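Local coordinates for protein restriction endonuclease R.BpuJI (Bacillus pumilus, PDB 2VLA) that recognises its cognate DNA through the N-terminal domain described here, the complete protein probably acting as a DNA-cleaving endonuclease, at residues 251-255 with 256-260; 165-168 with 169-172; 234-237 with 238-241; 184-187 with 188-191; 272-275 with 276-280. All coordinates share one frame; numbering follows the deposited sequence. Where two conformers were deposited one is given.

Contact 1 of 5, residues 251-255 with 256-260; sequences PEFNA and YKYDF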
loop_
_atom_site.group_PDB
_atom_site.type_symbol
_atom_site.label_atom_id
_atom_site.label_comp_id
_atom_site.label_asym_id
_atom_site.label_seq_id
_atom_site.Cartn_x
_atom_site.Cartn_y
_atom_site.Cartn_z
ATOM N N PRO A 251 10.088 4.656 -8.843
ATOM C CA PRO A 251 9.148 5.378 -8.008
ATOM C C PRO A 251 9.094 6.866 -8.343
ATOM O O PRO A 251 10.131 7.498 -8.577
ATOM C CB PRO A 251 9.701 5.171 -6.613
ATOM C CG PRO A 251 10.361 3.844 -6.671
ATOM C CD PRO A 251 10.972 3.783 -8.047
ATOM N N GLU A 252 7.895 7.415 -8.389
ATOM C CA GLU A 252 7.706 8.830 -8.655
ATOM C C GLU A 252 8.343 9.693 -7.560
ATOM O O GLU A 252 8.877 10.753 -7.822
ATOM C CB GLU A 252 6.219 9.123 -8.755
ATOM C CG GLU A 252 5.877 10.509 -9.219
ATOM C CD GLU A 252 6.432 10.807 -10.597
ATOM O OE1 GLU A 252 6.363 9.921 -11.480
ATOM O OE2 GLU A 252 6.946 11.914 -10.791
ATOM N N PHE A 253 8.225 9.248 -6.327
ATOM C CA PHE A 253 8.818 9.932 -5.186
ATOM C C PHE A 253 10.193 9.329 -4.873
ATOM O O PHE A 253 10.330 8.134 -4.669
ATOM C CB PHE A 253 7.885 9.830 -3.961
ATOM C CG PHE A 253 8.417 10.495 -2.738
ATOM C CD1 PHE A 253 8.238 11.861 -2.535
ATOM C CD2 PHE A 253 9.117 9.771 -1.784
ATOM C CE1 PHE A 253 8.728 12.478 -1.397
ATOM C CE2 PHE A 253 9.614 10.386 -0.653
ATOM C CZ PHE A 253 9.425 11.751 -0.469
ATOM N N ASN A 254 11.220 10.164 -4.930
ATOM C CA ASN A 254 12.587 9.692 -4.805
ATOM C C ASN A 254 13.115 9.783 -3.371
ATOM O O ASN A 254 13.519 10.874 -2.904
ATOM C CB ASN A 254 13.495 10.504 -5.748
ATOM C CG ASN A 254 14.903 10.039 -5.723
ATOM O OD1 ASN A 254 15.244 9.076 -5.058
ATOM N ND2 ASN A 254 15.766 10.745 -6.453
ATOM N N ALA A 255 13.123 8.639 -2.673
ATOM C CA ALA A 255 13.550 8.598 -1.272
ATOM C C ALA A 255 15.062 8.765 -1.138
ATOM O O ALA A 255 15.585 9.021 -0.052
ATOM C CB ALA A 255 13.109 7.277 -0.646
ATOM N N TYR A 256 15.756 8.611 -2.242
ATOM C CA TYR A 256 17.215 8.514 -2.229
ATOM C C TYR A 256 17.901 9.889 -2.315
ATOM O O TYR A 256 19.116 9.977 -2.293
ATOM C CB TYR A 256 17.677 7.574 -3.342
ATOM C CG TYR A 256 17.329 6.137 -3.049
ATOM C CD1 TYR A 256 16.063 5.621 -3.366
ATOM C CD2 TYR A 256 18.192 5.334 -2.343
ATOM C CE1 TYR A 256 15.707 4.322 -3.049
ATOM C CE2 TYR A 256 17.842 4.024 -2.001
ATOM C CZ TYR A 256 16.582 3.525 -2.366
ATOM O OH TYR A 256 16.230 2.246 -2.013
ATOM N N LYS A 257 17.115 10.956 -2.355
ATOM C CA LYS A 257 17.685 12.305 -2.365
ATOM C C LYS A 257 17.657 12.934 -0.970
ATOM O O LYS A 257 17.953 14.110 -0.810
ATOM C CB LYS A 257 16.932 13.190 -3.346
ATOM C CG LYS A 257 15.563 13.610 -2.869
ATOM C CD LYS A 257 14.879 14.501 -3.880
ATOM C CE LYS A 257 13.506 14.944 -3.393
ATOM N NZ LYS A 257 12.756 15.727 -4.430
ATOM N N TYR A 258 17.258 12.152 0.029
ATOM C CA TYR A 258 17.243 12.619 1.390
ATOM C C TYR A 258 18.383 12.012 2.195
ATOM O O TYR A 258 18.727 10.847 2.025
ATOM C CB TYR A 258 15.890 12.277 2.044
ATOM C CG TYR A 258 14.713 12.944 1.368
ATOM C CD1 TYR A 258 14.081 12.348 0.282
ATOM C CD2 TYR A 258 14.240 14.180 1.805
ATOM C CE1 TYR A 258 13.032 12.970 -0.355
ATOM C CE2 TYR A 258 13.185 14.792 1.192
ATOM C CZ TYR A 258 12.587 14.195 0.095
ATOM O OH TYR A 258 11.501 14.813 -0.529
ATOM N N ASP A 259 18.992 12.833 3.047
ATOM C CA ASP A 259 20.013 12.370 3.977
ATOM C C ASP A 259 19.364 12.078 5.328
ATOM O O ASP A 259 18.956 12.988 6.029
ATOM C CB ASP A 259 21.101 13.450 4.126
ATOM C CG ASP A 259 22.192 13.060 5.107
ATOM O OD1 ASP A 259 22.143 11.937 5.668
ATOM O OD2 ASP A 259 23.104 13.883 5.322
ATOM N N PHE A 260 19.244 10.799 5.670
ATOM C CA PHE A 260 18.456 10.408 6.844
ATOM C C PHE A 260 19.243 10.505 8.138
ATOM O O PHE A 260 18.767 10.082 9.201
ATOM C CB PHE A 260 17.879 9.005 6.666
ATOM C CG PHE A 260 16.852 8.921 5.590
ATOM C CD1 PHE A 260 15.645 9.595 5.716
ATOM C CD2 PHE A 260 17.102 8.228 4.436
ATOM C CE1 PHE A 260 14.715 9.553 4.712
ATOM C CE2 PHE A 260 16.173 8.192 3.426
ATOM C CZ PHE A 260 14.980 8.856 3.565
HETATM O O HOH W 1 18.230 8.679 0.990
#
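Asn254 and Tyr256 form an Asx turn at the start of a short 3-10 segment, in the loop joining helix 237-244 to helix 263-278. With CG anti to its own backbone N (chi1 -177°), the asparagine sends OD1 forward, where Tyr256 N donates to it at 2.9 Å from above the amide plane. OD1 also lies at the edge of the Tyr256 ring. Asparagine suits: its short side chain lets the amide oxygen reach the N-H two residues on. Tyr256 CG stands beside its own N (chi1 -71°), and the hydroxyl hydrogen-bonds Ile133 O. Across the turn, Phe253 and Tyr258 come together on nearly parallel planes, 22° apart, but slid so far that the rings barely overlap; Phe253 CZ touches Tyr258 CE1 at 3.8 Å. Asp272 of helix 263-278 bonds the Tyr258 hydroxyl and helps to hold the ring in place. The Tyr258 ring edge rests near two backbone carbonyls. A water links Ala255 O to Tyr258 O, and Asn254 O lies 3.3 Å from Tyr258 CE1.

Contact 2 of 5, residues 165-168 with 169-172; sequences LNSL and QVLQ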
loop_
_atom_site.group_PDB
_atom_site.type_symbol
_atom_site.label_atom_id
_atom_site.label_comp_id
_atom_site.label_asym_id
_atom_site.label_seq_id
_atom_site.Cartn_x
_atom_site.Cartn_y
_atom_site.Cartn_z
ATOM N N LEU A 165 6.146 -10.003 -3.661
ATOM C CA LEU A 165 6.064 -8.980 -2.622
ATOM C C LEU A 165 7.026 -9.188 -1.448
ATOM O O LEU A 165 7.221 -8.274 -0.643
ATOM C CB LEU A 165 4.642 -8.802 -2.123
ATOM C CG LEU A 165 3.730 -8.016 -3.067
ATOM C CD1 LEU A 165 2.308 -8.039 -2.521
ATOM C CD2 LEU A 165 4.196 -6.555 -3.263
ATOM N N ASN A 166 7.651 -10.371 -1.374
ATOM C CA ASN A 166 8.704 -10.637 -0.404
ATOM C C ASN A 166 10.053 -10.968 -1.064
ATOM O O ASN A 166 10.963 -11.396 -0.399
ATOM C CB ASN A 166 8.313 -11.811 0.491
ATOM C CG ASN A 166 8.800 -11.649 1.953
ATOM O OD1 ASN A 166 8.332 -10.773 2.678
ATOM N ND2 ASN A 166 9.731 -12.510 2.373
ATOM N N SER A 167 10.147 -10.788 -2.383
ATOM C CA SER A 167 11.397 -11.040 -3.115
ATOM C C SER A 167 12.264 -9.780 -3.130
ATOM O O SER A 167 11.864 -8.756 -3.669
ATOM C CB SER A 167 11.103 -11.473 -4.557
ATOM O OG SER A 167 12.267 -11.306 -5.420
ATOM N N LEU A 168 13.435 -9.859 -2.516
ATOM C CA LEU A 168 14.333 -8.719 -2.483
ATOM C C LEU A 168 14.627 -8.190 -3.889
ATOM O O LEU A 168 14.581 -6.979 -4.126
ATOM C CB LEU A 168 15.627 -9.079 -1.770
ATOM C CG LEU A 168 16.676 -7.970 -1.750
ATOM C CD1 LEU A 168 16.193 -6.760 -0.930
ATOM C CD2 LEU A 168 18.042 -8.502 -1.223
ATOM N N GLN A 169 14.939 -9.085 -4.819
ATOM C CA GLN A 169 15.361 -8.638 -6.147
ATOM C C GLN A 169 14.240 -7.958 -6.897
ATOM O O GLN A 169 14.455 -6.952 -7.585
ATOM C CB GLN A 169 15.938 -9.789 -6.971
ATOM C CG GLN A 169 17.294 -10.258 -6.475
ATOM C CD GLN A 169 17.857 -11.407 -7.288
ATOM O OE1 GLN A 169 17.246 -11.859 -8.235
ATOM N NE2 GLN A 169 19.052 -11.870 -6.915
ATOM N N VAL A 170 13.014 -8.467 -6.739
ATOM C CA VAL A 170 11.883 -7.814 -7.353
ATOM C C VAL A 170 11.677 -6.437 -6.736
ATOM O O VAL A 170 11.449 -5.461 -7.443
ATOM C CB VAL A 170 10.582 -8.673 -7.209
ATOM C CG1 VAL A 170 9.343 -7.836 -7.564
ATOM C CG2 VAL A 170 10.679 -9.914 -8.077
ATOM N N LEU A 171 11.741 -6.357 -5.403
ATOM C CA LEU A 171 11.512 -5.107 -4.695
ATOM C C LEU A 171 12.611 -4.058 -4.995
ATOM O O LEU A 171 12.380 -2.860 -4.863
ATOM C CB LEU A 171 11.400 -5.366 -3.179
ATOM C CG LEU A 171 10.203 -6.196 -2.685
ATOM C CD1 LEU A 171 10.454 -6.529 -1.239
ATOM C CD2 LEU A 171 8.907 -5.429 -2.890
ATOM N N GLN A 172 13.792 -4.540 -5.369
ATOM C CA GLN A 172 14.893 -3.673 -5.821
ATOM C C GLN A 172 14.724 -3.210 -7.247
ATOM O O GLN A 172 15.529 -2.406 -7.750
ATOM C CB GLN A 172 16.214 -4.409 -5.687
ATOM C CG GLN A 172 16.649 -4.639 -4.245
ATOM C CD GLN A 172 17.889 -5.470 -4.156
ATOM O OE1 GLN A 172 18.058 -6.415 -4.921
ATOM N NE2 GLN A 172 18.780 -5.129 -3.206
HETATM O O HOH W 2 14.798 -12.117 -4.632
#
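The Gln172 amide carries Leu168 on one of its faces: Leu168 CG sits almost straight above Gln172 CD at 3.7 Å, and Leu168 CD1 lies over the same face, nearer the nitrogen, 3.8 Å from Gln172 NE2. The polar ends of this flat group are used by other parts of the chain, NE2 donating to Ala131 O and OE1 accepting from Lys174 NZ, and these bonds hold the amide against the leucine. Leucine suits the place because it offers only hydrocarbon to an amide whose polar atoms are already engaged. Gln172 also belongs to the pocket of a bound polyether, which probably came from the crystallisation liquor.

The backbone bond from Gln172 N to Leu168 O, 2.8 Å, closes a turn of the short helix 168-171 and sets the two side chains against each other. Ser167 is its N-cap. With OG turned away from its own N (chi1 161°), the hydroxyl swings over the first turn and accepts from Val170 N at 3.2 Å in a nearly straight bond (166°). It donates a hydrogen bond to a water that also accepts from Gln169 N. Ser167 O receives Leu171 N at 3.0 Å, and the leucine packs its CG against the same oxygen, at 3.2 Å. One small hydroxyl thus serves two first-turn amides, one directly and one through a water, where no preceding turn supplies carbonyls.

Contact 3 of 5, residues 234-237 with 238-241; sequences YREA and ENIN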
loop_
_atom_site.group_PDB
_atom_site.type_symbol
_atom_site.label_atom_id
_atom_site.label_comp_id
_atom_site.label_asym_id
_atom_site.label_seq_id
_atom_site.Cartn_x
_atom_site.Cartn_y
_atom_site.Cartn_z
ATOM N N TYR A 234 -11.296 -8.422 -15.743
ATOM C CA TYR A 234 -11.126 -7.807 -17.066
ATOM C C TYR A 234 -12.278 -6.854 -17.436
ATOM O O TYR A 234 -12.198 -6.153 -18.428
ATOM C CB TYR A 234 -10.924 -8.879 -18.143
ATOM C CG TYR A 234 -9.509 -9.440 -18.163
ATOM C CD1 TYR A 234 -8.495 -8.761 -18.805
ATOM C CD2 TYR A 234 -9.190 -10.622 -17.495
ATOM C CE1 TYR A 234 -7.204 -9.246 -18.825
ATOM C CE2 TYR A 234 -7.897 -11.114 -17.491
ATOM C CZ TYR A 234 -6.905 -10.420 -18.192
ATOM O OH TYR A 234 -5.596 -10.874 -18.232
ATOM N N ARG A 235 -13.332 -6.820 -16.630
ATOM C CA ARG A 235 -14.308 -5.758 -16.754
ATOM C C ARG A 235 -13.643 -4.389 -16.555
ATOM O O ARG A 235 -14.137 -3.380 -17.038
ATOM C CB ARG A 235 -15.449 -5.956 -15.746
ATOM C CG ARG A 235 -16.252 -7.211 -15.991
ATOM N N GLU A 236 -12.504 -4.379 -15.853
ATOM C CA GLU A 236 -11.738 -3.158 -15.595
ATOM C C GLU A 236 -10.429 -3.173 -16.399
ATOM O O GLU A 236 -9.414 -2.599 -15.976
ATOM C CB GLU A 236 -11.427 -3.025 -14.111
ATOM C CG GLU A 236 -12.645 -2.705 -13.258
ATOM C CD GLU A 236 -12.967 -1.224 -13.219
ATOM O OE1 GLU A 236 -12.184 -0.416 -13.772
ATOM O OE2 GLU A 236 -14.014 -0.866 -12.622
ATOM N N ALA A 237 -10.467 -3.812 -17.567
ATOM C CA ALA A 237 -9.291 -3.907 -18.431
ATOM C C ALA A 237 -8.650 -2.551 -18.695
ATOM O O ALA A 237 -7.435 -2.451 -18.749
ATOM C CB ALA A 237 -9.653 -4.585 -19.751
ATOM N N GLU A 238 -9.452 -1.509 -18.861
ATOM C CA GLU A 238 -8.881 -0.193 -19.199
ATOM C C GLU A 238 -7.995 0.325 -18.064
ATOM O O GLU A 238 -6.858 0.734 -18.288
ATOM C CB GLU A 238 -9.970 0.812 -19.518
ATOM C CG GLU A 238 -10.669 0.550 -20.821
ATOM C CD GLU A 238 -11.415 1.765 -21.330
ATOM O OE1 GLU A 238 -12.408 2.149 -20.696
ATOM O OE2 GLU A 238 -11.004 2.333 -22.372
ATOM N N ASN A 239 -8.497 0.235 -16.841
ATOM C CA ASN A 239 -7.721 0.652 -15.677
ATOM C C ASN A 239 -6.545 -0.273 -15.400
ATOM O O ASN A 239 -5.477 0.179 -15.035
ATOM C CB ASN A 239 -8.610 0.748 -14.453
ATOM C CG ASN A 239 -9.391 2.040 -14.411
ATOM O OD1 ASN A 239 -8.849 3.111 -14.662
ATOM N ND2 ASN A 239 -10.665 1.947 -14.070
ATOM N N ILE A 240 -6.758 -1.575 -15.530
ATOM C CA ILE A 240 -5.667 -2.534 -15.353
ATOM C C ILE A 240 -4.497 -2.186 -16.270
ATOM O O ILE A 240 -3.341 -2.120 -15.836
ATOM C CB ILE A 240 -6.122 -3.970 -15.645
ATOM C CG1 ILE A 240 -7.080 -4.458 -14.540
ATOM C CG2 ILE A 240 -4.923 -4.895 -15.761
ATOM C CD1 ILE A 240 -7.846 -5.716 -14.927
ATOM N N ASN A 241 -4.788 -1.938 -17.526
ATOM C CA ASN A 241 -3.712 -1.680 -18.470
ATOM C C ASN A 241 -2.996 -0.338 -18.205
ATOM O O ASN A 241 -1.755 -0.254 -18.297
ATOM C CB ASN A 241 -4.220 -1.772 -19.901
ATOM C CG ASN A 241 -4.177 -3.198 -20.443
ATOM O OD1 ASN A 241 -3.119 -3.816 -20.510
ATOM N ND2 ASN A 241 -5.330 -3.726 -20.811
HETATM O O HOH W 3 -12.433 -1.633 -18.792
HETATM O O HOH W 4 -11.377 -0.005 -16.354
#
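Helix 237-244 begins where Glu236, at its N-cap position, reaches forward to Asn239. Glu236 OE1 accepts from Asn239 ND2 at 2.8 Å in a bond of 165°. The donor meets the oxygen nearly along its C-O bond, the acceptor lies in the plane of the amide, and carboxylate and amide lie side by side, almost coplanar (17°). A bend at chi2 (-84°) turns the carboxylate toward the first turn, beside Asn239, whose amide suits the place by offering an N-H group to the acid. Next to this bond a water donates to Glu236 OE1 at 2.7 Å and accepts from Asn239 N at 2.9 Å. A second water joins Arg235 O to Glu238 N in the same manner. Farther on, Glu236 O takes Ile240 N at 2.9 Å and Ala237 O takes Asn241 N at 3.0 Å, the regular helical bonds. Ile240 lays CG1 and CD1 along the Glu236 carbonyl and also touches Leu222. Glutamate at the N-cap position here reaches the Asn239 backbone amide through a water; its negative charge near the start of the helix is probably favourable, as with acidic residues at helix N-termini generally.

Contact 4 of 5, residues 184-187 with 188-191; sequences IIED and RSND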
loop_
_atom_site.group_PDB
_atom_site.type_symbol
_atom_site.label_atom_id
_atom_site.label_comp_id
_atom_site.label_asym_id
_atom_site.label_seq_id
_atom_site.Cartn_x
_atom_site.Cartn_y
_atom_site.Cartn_z
ATOM N N ILE A 184 8.326 -19.357 -11.968
ATOM C CA ILE A 184 7.198 -20.074 -11.370
ATOM C C ILE A 184 6.887 -21.319 -12.193
ATOM O O ILE A 184 6.701 -22.387 -11.652
ATOM C CB ILE A 184 5.946 -19.167 -11.226
ATOM C CG1 ILE A 184 6.220 -18.086 -10.165
ATOM C CG2 ILE A 184 4.690 -20.006 -10.848
ATOM C CD1 ILE A 184 5.125 -17.037 -10.013
ATOM N N ILE A 185 6.914 -21.191 -13.510
ATOM C CA ILE A 185 6.633 -22.323 -14.372
ATOM C C ILE A 185 7.705 -23.428 -14.194
ATOM O O ILE A 185 7.375 -24.610 -14.109
ATOM C CB ILE A 185 6.554 -21.892 -15.848
ATOM C CG1 ILE A 185 5.263 -21.074 -16.089
ATOM C CG2 ILE A 185 6.614 -23.124 -16.773
ATOM C CD1 ILE A 185 5.190 -20.405 -17.478
ATOM N N GLU A 186 8.970 -23.038 -14.093
ATOM C CA GLU A 186 10.038 -24.021 -13.876
ATOM C C GLU A 186 9.888 -24.700 -12.520
ATOM O O GLU A 186 9.994 -25.927 -12.412
ATOM C CB GLU A 186 11.413 -23.370 -13.977
ATOM C CG GLU A 186 12.563 -24.356 -13.787
ATOM C CD GLU A 186 13.909 -23.674 -13.644
ATOM O OE1 GLU A 186 14.494 -23.282 -14.679
ATOM O OE2 GLU A 186 14.395 -23.552 -12.498
ATOM N N ASP A 187 9.612 -23.912 -11.484
ATOM C CA ASP A 187 9.451 -24.461 -10.159
ATOM C C ASP A 187 8.295 -25.467 -10.116
ATOM O O ASP A 187 8.432 -26.560 -9.556
ATOM C CB ASP A 187 9.226 -23.338 -9.147
ATOM C CG ASP A 187 10.532 -22.728 -8.643
ATOM O OD1 ASP A 187 11.625 -23.178 -9.090
ATOM O OD2 ASP A 187 10.468 -21.784 -7.812
ATOM N N ARG A 188 7.168 -25.111 -10.717
ATOM C CA ARG A 188 6.012 -26.012 -10.732
ATOM C C ARG A 188 6.353 -27.301 -11.462
ATOM O O ARG A 188 5.883 -28.374 -11.092
ATOM C CB ARG A 188 4.810 -25.351 -11.393
ATOM C CG ARG A 188 4.206 -24.219 -10.582
ATOM C CD ARG A 188 2.996 -23.646 -11.252
ATOM N NE ARG A 188 2.417 -22.560 -10.472
ATOM C CZ ARG A 188 1.351 -21.859 -10.835
ATOM N NH1 ARG A 188 0.730 -22.127 -11.971
ATOM N NH2 ARG A 188 0.917 -20.873 -10.063
ATOM N N SER A 189 7.165 -27.193 -12.507
ATOM C CA SER A 189 7.537 -28.376 -13.301
ATOM C C SER A 189 8.423 -29.322 -12.500
ATOM O O SER A 189 8.552 -30.506 -12.834
ATOM C CB SER A 189 8.237 -27.963 -14.602
ATOM O OG SER A 189 9.590 -27.622 -14.376
ATOM N N ASN A 190 9.010 -28.802 -11.430
ATOM C CA ASN A 190 9.839 -29.582 -10.539
ATOM C C ASN A 190 9.113 -29.870 -9.238
ATOM O O ASN A 190 9.731 -30.257 -8.248
ATOM C CB ASN A 190 11.140 -28.838 -10.254
ATOM C CG ASN A 190 12.085 -28.847 -11.443
ATOM O OD1 ASN A 190 12.303 -29.884 -12.054
ATOM N ND2 ASN A 190 12.648 -27.691 -11.771
ATOM N N ASP A 191 7.799 -29.654 -9.247
ATOM C CA ASP A 191 6.944 -29.896 -8.065
ATOM C C ASP A 191 7.410 -29.097 -6.845
ATOM O O ASP A 191 7.309 -29.561 -5.696
ATOM C CB ASP A 191 6.886 -31.387 -7.743
ATOM C CG ASP A 191 6.289 -32.200 -8.879
ATOM O OD1 ASP A 191 5.226 -31.800 -9.410
ATOM O OD2 ASP A 191 6.888 -33.229 -9.251
HETATM O O HOH W 5 13.091 -24.982 -10.427
#
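Nonpolar contact comes first: Ile184 CG2 lies over one face of the Arg188 guanidinium, 3.4 Å from Arg188 NE. The two side chains run alongside each other, and the arginine is extended from CG to NE, which carries its charged end to the salt bridge with Asp159 and to Gln154 O. A branched isoleucine gives the flat cation an apolar surface without competing for its N-H groups.

The hydrogen bonds follow the closing turns of helix 177-189. Arg188 N donates to Ile184 O at 2.9 Å and Ser189 N to Ile185 O at 3.0 Å. Ser189 OG, turned between its own N and carbonyl carbon (chi1 79°), donates to Glu186 O at a short 2.6 Å. Asn190 N reaches Asp187 O at 3.0 Å from well above the carbonyl plane. Asp191, with phi of 57°, then ends the helix as the C-prime residue of a Schellman motif, its N bonding Arg188 O.

Solvent makes the last link. One water donates to Asp187 OD1 and, in one conformer of Glu186, to its OE2, and accepts from Asn190 ND2 at 3.1 Å. Asp187 also bonds Tyr163. Serine and asparagine thus serve carbonyls and a water at the helix C-terminus, and Lys183, in a salt bridge with Asp187 and more weakly near Glu186, probably offsets the closeness of the two carboxylates.

Contact 5 of 5, residues 272-275 with 276-280; sequences DWQQ and YYSNV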
loop_
_atom_site.group_PDB
_atom_site.type_symbol
_atom_site.label_atom_id
_atom_site.label_comp_id
_atom_site.label_asym_id
_atom_site.label_seq_id
_atom_site.Cartn_x
_atom_site.Cartn_y
_atom_site.Cartn_z
ATOM N N ASP A 272 7.164 15.865 2.379
ATOM C CA ASP A 272 7.126 15.743 0.940
ATOM C C ASP A 272 6.406 14.459 0.531
ATOM O O ASP A 272 5.674 14.443 -0.465
ATOM C CB ASP A 272 8.542 15.725 0.365
ATOM C CG ASP A 272 9.298 17.024 0.598
ATOM O OD1 ASP A 272 8.666 18.067 0.869
ATOM O OD2 ASP A 272 10.534 17.002 0.468
ATOM N N TRP A 273 6.633 13.372 1.270
ATOM C CA TRP A 273 5.911 12.129 0.971
ATOM C C TRP A 273 4.394 12.359 1.057
ATOM O O TRP A 273 3.641 11.945 0.184
ATOM C CB TRP A 273 6.311 10.981 1.904
ATOM C CG TRP A 273 5.280 9.871 1.828
ATOM C CD1 TRP A 273 4.234 9.653 2.693
ATOM C CD2 TRP A 273 5.114 8.941 0.765
ATOM N NE1 TRP A 273 3.454 8.615 2.241
ATOM C CE2 TRP A 273 3.966 8.165 1.054
ATOM C CE3 TRP A 273 5.840 8.666 -0.405
ATOM C CZ2 TRP A 273 3.543 7.159 0.230
ATOM C CZ3 TRP A 273 5.415 7.686 -1.222
ATOM C CH2 TRP A 273 4.259 6.943 -0.925
ATOM N N GLN A 274 3.957 13.024 2.106
ATOM C CA GLN A 274 2.521 13.190 2.311
ATOM C C GLN A 274 1.896 14.042 1.187
ATOM O O GLN A 274 0.780 13.773 0.737
ATOM C CB GLN A 274 2.220 13.800 3.676
ATOM C CG GLN A 274 0.745 13.708 4.095
ATOM C CD GLN A 274 0.319 12.291 4.451
ATOM O OE1 GLN A 274 1.146 11.387 4.515
ATOM N NE2 GLN A 274 -0.983 12.102 4.726
ATOM N N GLN A 275 2.646 15.031 0.707
ATOM C CA GLN A 275 2.184 15.880 -0.389
ATOM C C GLN A 275 2.086 15.101 -1.707
ATOM O O GLN A 275 1.162 15.307 -2.493
ATOM C CB GLN A 275 3.124 17.078 -0.563
ATOM C CG GLN A 275 2.846 17.915 -1.811
ATOM C CD GLN A 275 1.477 18.583 -1.790
ATOM O OE1 GLN A 275 0.976 18.972 -0.731
ATOM N NE2 GLN A 275 0.881 18.751 -2.972
ATOM N N TYR A 276 3.074 14.253 -1.970
ATOM C CA TYR A 276 3.031 13.381 -3.135
ATOM C C TYR A 276 1.842 12.410 -3.066
ATOM O O TYR A 276 1.081 12.256 -4.024
ATOM C CB TYR A 276 4.344 12.593 -3.267
ATOM C CG TYR A 276 4.190 11.355 -4.076
ATOM C CD1 TYR A 276 4.056 11.411 -5.448
ATOM C CD2 TYR A 276 4.130 10.119 -3.467
ATOM C CE1 TYR A 276 3.847 10.261 -6.182
ATOM C CE2 TYR A 276 3.917 8.986 -4.178
ATOM C CZ TYR A 276 3.754 9.042 -5.521
ATOM O OH TYR A 276 3.531 7.893 -6.233
ATOM N N TYR A 277 1.699 11.750 -1.935
ATOM C CA TYR A 277 0.787 10.595 -1.816
ATOM C C TYR A 277 -0.662 11.000 -1.682
ATOM O O TYR A 277 -1.537 10.327 -2.199
ATOM C CB TYR A 277 1.193 9.746 -0.626
ATOM C CG TYR A 277 0.326 8.498 -0.434
ATOM C CD1 TYR A 277 0.383 7.455 -1.337
ATOM C CD2 TYR A 277 -0.486 8.351 0.677
ATOM C CE1 TYR A 277 -0.363 6.332 -1.176
ATOM C CE2 TYR A 277 -1.209 7.217 0.859
ATOM C CZ TYR A 277 -1.152 6.213 -0.073
ATOM O OH TYR A 277 -1.895 5.059 0.118
ATOM N N SER A 278 -0.911 12.114 -0.995
ATOM C CA SER A 278 -2.269 12.475 -0.604
ATOM C C SER A 278 -2.957 13.443 -1.574
ATOM O O SER A 278 -4.187 13.503 -1.620
ATOM C CB SER A 278 -2.260 13.088 0.780
ATOM O OG SER A 278 -1.814 14.430 0.749
ATOM N N ASN A 279 -2.156 14.188 -2.348
ATOM C CA ASN A 279 -2.635 15.398 -3.052
ATOM C C ASN A 279 -2.359 15.324 -4.537
ATOM O O ASN A 279 -1.596 14.504 -4.980
ATOM C CB ASN A 279 -1.937 16.664 -2.497
ATOM C CG ASN A 279 -2.449 17.065 -1.117
ATOM O OD1 ASN A 279 -3.530 16.675 -0.718
ATOM N ND2 ASN A 279 -1.643 17.833 -0.376
ATOM N N VAL A 280 -2.986 16.214 -5.301
ATOM C CA VAL A 280 -2.852 16.191 -6.763
ATOM C C VAL A 280 -1.637 16.996 -7.224
ATOM O O VAL A 280 -1.406 18.109 -6.752
ATOM C CB VAL A 280 -4.106 16.749 -7.436
ATOM C CG1 VAL A 280 -3.977 16.676 -8.946
ATOM C CG2 VAL A 280 -5.351 15.991 -6.952
HETATM O O HOH W 6 1.262 15.802 -5.288
#
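The last turns of helix 263-278 keep regular i to i+4 bonds, Tyr276 N to Asp272 O at 3.0 Å and Tyr277 N to Trp273 O at 2.9 Å. Trp273 and Tyr277 both carry CG opposite their backbone N (chi1 164° and -179°), which lays them side by side, pointing the same way. Tyr277 CB makes a CH-pi contact over one face of the six-membered indole ring, 4.0 Å from the centroid, and the Tyr277 ring runs on nearly parallel but slid away. Tyr276 and the indole meet obliquely, planes 55° apart, with Trp273 CZ3 3.6 Å from Tyr276 CD2. Tyrosine suits both places, pairing a flat ring with a hydroxyl that reaches a carbonyl: Lys112 O for Tyr276, Leu76 O for Tyr277. Farther along, Asn279 ND2 donates to Gln275 OE1 at 2.9 Å, in one conformer of the glutamine. Ser278 N bonds Gln274 O at 2.9 Å; in one conformer the serine OG reaches that oxygen from the opposite face. The rings form an aromatic cluster at the helix end, where Tyr277 packs on Ile109 of helix 102-112.

In the fold
Contacts 1 and 5 form a pair. Their centres are about 13 Å apart, and the loop 251-260 lies on helix 263-278, Phe253 meeting Trp273 edge-to-face with Phe253 CE1 at 3.5 Å from Trp273 N. They are also nearest to the bound DNA, at about 7 and 8 Å between nearest atoms. Contact 2 lies about 11 Å from it and brings Gln172 into the pocket of the bound polyether, probably a crystallisation molecule, whose other walls include Asn249 and Lys250, just before contact 1. Contacts 3 and 4, about 19 and 17 Å from the DNA, begin and end helices more remote from it; contacts 4 and 5 fall on opposite sides of the chain's centre, about 41 Å apart between centres.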